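Local coordinates for Serine/threonine-protein phosphatase 2A regulatory subunit B'' subunit alpha (Homo sapiens, PDB 4I5J) that serves as a calcium-binding regulatory subunit of protein phosphatase 2A and might modulate the substrate selectivity, activity and localization of the catalytic enzyme, at residues 19-22 against 27-30. Sequence-based numbering, arbitrary orientation.
Sequences LLAK and SLEQ
Leu28 pushes one methyl group into the place where the chain leaves helix 12-20, and the same methyl meets both residues of that exit. Its CD2 lies 3.5 Å from Ala21 CB and equally close to Ala21 CA, while Leu20 CB stands 3.9 Å from Leu28 CD2 on the helical side. The other branch, CD1, turns toward Leu20 at 4.1 Å from its CB. A forked leucine suits this place because one tip can fill the corner at the helix end as its twin lies along the neighbouring side chain. A chi1 of -49° sets CG of Leu28 anti to its own carbonyl carbon, and chi2 stretches CD1 away from CA, leaving CD2 as the side branch turned onto Ala21. Ala21, the first residue to abandon helical angles (phi/psi -77/151°), has a side chain short enough to let the methyl come right up to the backbone, with Leu28 CD2 3.5 Å from Ala21 N.

Beside this apolar patch, a water joins the two backbones: it accepts from Lys22 N at 3.2 Å and donates to Ser27 O at 3.0 Å, so the loop just past the helix is linked to Ser27 through solvent, not by a direct peptide hydrogen bond. Farther out, Lys22 NZ and Glu29 OE1 remain 5.1 Å apart, their attraction probably only long-range.

Phe16 and Ile17 of helix 12-20, together with Phe33, also bury Leu28, whose backbone hydrogen bonds with Ile80 pin it to the loop between helices 54-72 and 82-86; Asp32 OD2 accepts the backbone N-H of Glu29. Helices 12-20 and 34-43 with their loop are consistent with one EF-hand-like unit, away from the calcium site, its loop joined to the Ile80 loop much as paired EF-hand loops are.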
# COMPACT_ATOMS: atom_id res chain seq x y z
N LEU A 19 -24.90 -10.06 -2.65
CA LEU A 19 -25.43 -9.73 -1.35
C LEU A 19 -25.14 -8.28 -0.96
O LEU A 19 -26.00 -7.60 -0.44
CB LEU A 19 -24.85 -10.68 -0.30
CG LEU A 19 -25.37 -10.46 1.11
CD1 LEU A 19 -26.88 -10.51 1.10
CD2 LEU A 19 -24.82 -11.52 2.02
N LEU A 20 -23.92 -7.81 -1.22
CA LEU A 20 -23.55 -6.44 -0.82
C LEU A 20 -23.73 -5.42 -1.93
O LEU A 20 -23.71 -4.21 -1.66
CB LEU A 20 -22.09 -6.38 -0.36
CG LEU A 20 -21.74 -7.11 0.93
CD1 LEU A 20 -20.33 -6.73 1.35
CD2 LEU A 20 -22.73 -6.68 1.98
N ALA A 21 -23.87 -5.89 -3.17
CA ALA A 21 -23.85 -4.98 -4.30
C ALA A 21 -25.17 -4.26 -4.43
O ALA A 21 -26.21 -4.78 -4.07
CB ALA A 21 -23.55 -5.72 -5.60
N LYS A 22 -25.12 -3.05 -4.98
CA LYS A 22 -26.35 -2.40 -5.37
C LYS A 22 -27.00 -3.24 -6.46
O LYS A 22 -26.33 -4.09 -7.08
CB LYS A 22 -26.05 -0.97 -5.80
CG LYS A 22 -25.57 -0.13 -4.62
CD LYS A 22 -25.10 1.23 -5.05
CE LYS A 22 -24.50 2.02 -3.90
NZ LYS A 22 -24.08 3.38 -4.36
N SER A 27 -19.96 -5.69 -9.27
CA SER A 27 -18.78 -5.34 -8.50
C SER A 27 -19.14 -4.56 -7.23
O SER A 27 -20.24 -4.01 -7.10
CB SER A 27 -17.83 -4.49 -9.35
OG SER A 27 -18.45 -3.26 -9.67
N LEU A 28 -18.20 -4.52 -6.28
CA LEU A 28 -18.43 -3.76 -5.05
C LEU A 28 -17.45 -2.59 -4.93
O LEU A 28 -16.25 -2.72 -5.19
CB LEU A 28 -18.27 -4.65 -3.81
CG LEU A 28 -19.00 -5.99 -3.79
CD1 LEU A 28 -18.64 -6.80 -2.55
CD2 LEU A 28 -20.48 -5.74 -3.84
N GLU A 29 -17.97 -1.45 -4.52
CA GLU A 29 -17.13 -0.30 -4.22
C GLU A 29 -16.93 -0.21 -2.72
O GLU A 29 -17.63 -0.87 -1.97
CB GLU A 29 -17.79 0.96 -4.75
CG GLU A 29 -17.78 0.99 -6.27
CD GLU A 29 -18.50 2.16 -6.83
OE1 GLU A 29 -19.30 2.79 -6.09
OE2 GLU A 29 -18.28 2.45 -8.02
N GLN A 30 -15.99 0.63 -2.30
CA GLN A 30 -15.70 0.80 -0.87
C GLN A 30 -16.94 0.99 -0.02
O GLN A 30 -17.08 0.35 1.02
CB GLN A 30 -14.70 1.93 -0.62
CG GLN A 30 -13.31 1.56 -1.11
CD GLN A 30 -12.20 2.34 -0.39
OE1 GLN A 30 -12.47 3.13 0.50
NE2 GLN A 30 -10.95 2.12 -0.79
O HOH W 1 -22.26 -2.14 -5.97